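Local coordinates for surface glycoprotein (Trypanosoma brucei, PDB 5KLH) that forms the bilobed ectodomain of a membrane-anchored surface antigen of the insect-stage parasite and may act as a sensor, at residues 9-14 with 48-53. Residues are numbered along the deposited sequence; the frame is centred on the assembly and turned at random.
Sequences DPRDNF and AGLGSI
Phe14 and Arg11 meet Leu50 where helix 12-20 packs on the hairpin turn between antiparallel strands 36-47 and 51-63. A classic beta bulge, with Leu50 and Gly51 both facing Val47, lies at the start of strand 51-63, at one end of the sheet-rich lobe. Phe14 points toward the hairpin from its CA, and CG lies anti to the backbone N (chi1 178°). Leu50 CD1 meets the ring at its edge, in the ring plane, 3.6 Å from Phe14 CD2. The two side chains run antiparallel and pass alongside each other. Further along, Phe14 CZ lies 4.3 Å from Ile53 CG2. Ala211 and Leu212 of helix 208-215 also touch the Phe14 side chain, which is buried.

The other methyl of Leu50, CD2, sits over the centre of the Arg11 guanidinium, 4.2 Å above the plane. A bend at chi3 (-54°) swings Arg11 NE round, and the guanidinium beyond it lies under this methyl. Arg11 N donates to Asp9 OD1 in a nearly straight bond (168°) from above the carboxylate plane, capping the type I turn that leads into the helix. One water donates to Ala48 O at 2.6 Å and accepts a weak bond from Arg11 NH1 at 3.5 Å; the water O lies in the guanidinium plane.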
loop_
_atom_site.group_PDB
_atom_site.type_symbol
_atom_site.label_atom_id
_atom_site.label_comp_id
_atom_site.label_asym_id
_atom_site.label_seq_id
_atom_site.Cartn_x
_atom_site.Cartn_y
_atom_site.Cartn_z
ATOM N N ASP A 9 9.400 -12.207 -20.550
ATOM C CA ASP A 9 10.038 -10.953 -20.146
ATOM C C ASP A 9 9.306 -10.388 -18.928
ATOM O O ASP A 9 8.136 -10.021 -19.029
ATOM C CB ASP A 9 10.014 -9.943 -21.299
ATOM C CG ASP A 9 10.738 -8.638 -20.968
ATOM O OD1 ASP A 9 11.174 -8.445 -19.810
ATOM O OD2 ASP A 9 10.863 -7.795 -21.886
ATOM N N PRO A 10 9.998 -10.307 -17.782
ATOM C CA PRO A 10 9.405 -9.799 -16.535
ATOM C C PRO A 10 8.905 -8.352 -16.623
ATOM O O PRO A 10 8.085 -7.948 -15.795
ATOM C CB PRO A 10 10.561 -9.899 -15.527
ATOM C CG PRO A 10 11.815 -9.980 -16.364
ATOM C CD PRO A 10 11.398 -10.726 -17.602
ATOM N N ARG A 11 9.397 -7.589 -17.597
ATOM C CA ARG A 11 9.057 -6.172 -17.707
ATOM C C ARG A 11 7.970 -5.917 -18.748
ATOM O O ARG A 11 7.506 -4.791 -18.911
ATOM C CB ARG A 11 10.315 -5.354 -18.041
ATOM C CG ARG A 11 11.400 -5.462 -16.989
ATOM C CD ARG A 11 12.538 -4.481 -17.253
ATOM N NE ARG A 11 13.072 -4.622 -18.605
ATOM C CZ ARG A 11 14.191 -4.044 -19.032
ATOM N NH1 ARG A 11 14.904 -3.289 -18.210
ATOM N NH2 ARG A 11 14.599 -4.232 -20.281
ATOM N N ASP A 12 7.550 -6.963 -19.446
ATOM C CA ASP A 12 6.604 -6.800 -20.546
ATOM C C ASP A 12 5.243 -6.260 -20.096
ATOM O O ASP A 12 4.695 -5.342 -20.720
ATOM C CB ASP A 12 6.435 -8.135 -21.279
ATOM C CG ASP A 12 5.465 -8.048 -22.446
ATOM O OD1 ASP A 12 5.886 -7.640 -23.548
ATOM O OD2 ASP A 12 4.284 -8.406 -22.259
ATOM N N ASN A 13 4.695 -6.830 -19.025
ATOM C CA ASN A 13 3.424 -6.353 -18.472
ATOM C C ASN A 13 3.511 -4.872 -18.109
ATOM O O ASN A 13 2.601 -4.092 -18.406
ATOM C CB ASN A 13 3.019 -7.193 -17.247
ATOM C CG ASN A 13 1.721 -6.720 -16.609
ATOM O OD1 ASN A 13 1.675 -5.651 -15.999
ATOM N ND2 ASN A 13 0.666 -7.528 -16.722
ATOM N N PHE A 14 4.605 -4.486 -17.461
ATOM C CA PHE A 14 4.794 -3.084 -17.119
ATOM C C PHE A 14 4.855 -2.191 -18.359
ATOM O O PHE A 14 4.197 -1.151 -18.400
ATOM C CB PHE A 14 6.050 -2.898 -16.281
ATOM C CG PHE A 14 6.320 -1.472 -15.940
ATOM C CD1 PHE A 14 5.456 -0.771 -15.111
ATOM C CD2 PHE A 14 7.420 -0.817 -16.462
ATOM C CE1 PHE A 14 5.692 0.551 -14.801
ATOM C CE2 PHE A 14 7.659 0.504 -16.156
ATOM C CZ PHE A 14 6.790 1.192 -15.324
ATOM N N ALA A 48 15.107 1.613 -14.214
ATOM C CA ALA A 48 16.350 1.180 -14.846
ATOM C C ALA A 48 16.084 0.414 -16.135
ATOM O O ALA A 48 15.341 -0.579 -16.142
ATOM C CB ALA A 48 17.160 0.333 -13.886
ATOM N N GLY A 49 16.669 0.892 -17.227
ATOM C CA GLY A 49 16.523 0.227 -18.504
ATOM C C GLY A 49 15.340 0.705 -19.311
ATOM O O GLY A 49 15.271 0.455 -20.510
ATOM N N LEU A 50 14.417 1.414 -18.664
ATOM C CA LEU A 50 13.214 1.864 -19.348
ATOM C C LEU A 50 13.083 3.383 -19.327
ATOM O O LEU A 50 12.263 3.938 -20.051
ATOM C CB LEU A 50 11.969 1.219 -18.713
ATOM C CG LEU A 50 11.870 -0.308 -18.842
ATOM C CD1 LEU A 50 10.610 -0.828 -18.155
ATOM C CD2 LEU A 50 11.880 -0.722 -20.299
ATOM N N GLY A 51 13.885 4.043 -18.490
ATOM C CA GLY A 51 13.971 5.498 -18.497
ATOM C C GLY A 51 12.924 6.191 -17.645
ATOM O O GLY A 51 12.409 5.615 -16.685
ATOM N N SER A 52 12.610 7.431 -18.002
ATOM C CA SER A 52 11.636 8.228 -17.254
ATOM C C SER A 52 10.212 7.928 -17.714
ATOM O O SER A 52 9.916 7.971 -18.911
ATOM C CB SER A 52 11.946 9.718 -17.406
ATOM O OG SER A 52 13.130 10.048 -16.696
ATOM N N ILE A 53 9.337 7.633 -16.750
ATOM C CA ILE A 53 7.982 7.144 -17.017
ATOM C C ILE A 53 6.966 8.086 -16.387
ATOM O O ILE A 53 7.078 8.373 -15.201
ATOM C CB ILE A 53 7.771 5.731 -16.428
ATOM C CG1 ILE A 53 8.905 4.775 -16.833
ATOM C CG2 ILE A 53 6.394 5.183 -16.795
ATOM C CD1 ILE A 53 8.962 4.481 -18.296
HETATM O O HOH W 1 14.601 -2.717 -14.799
#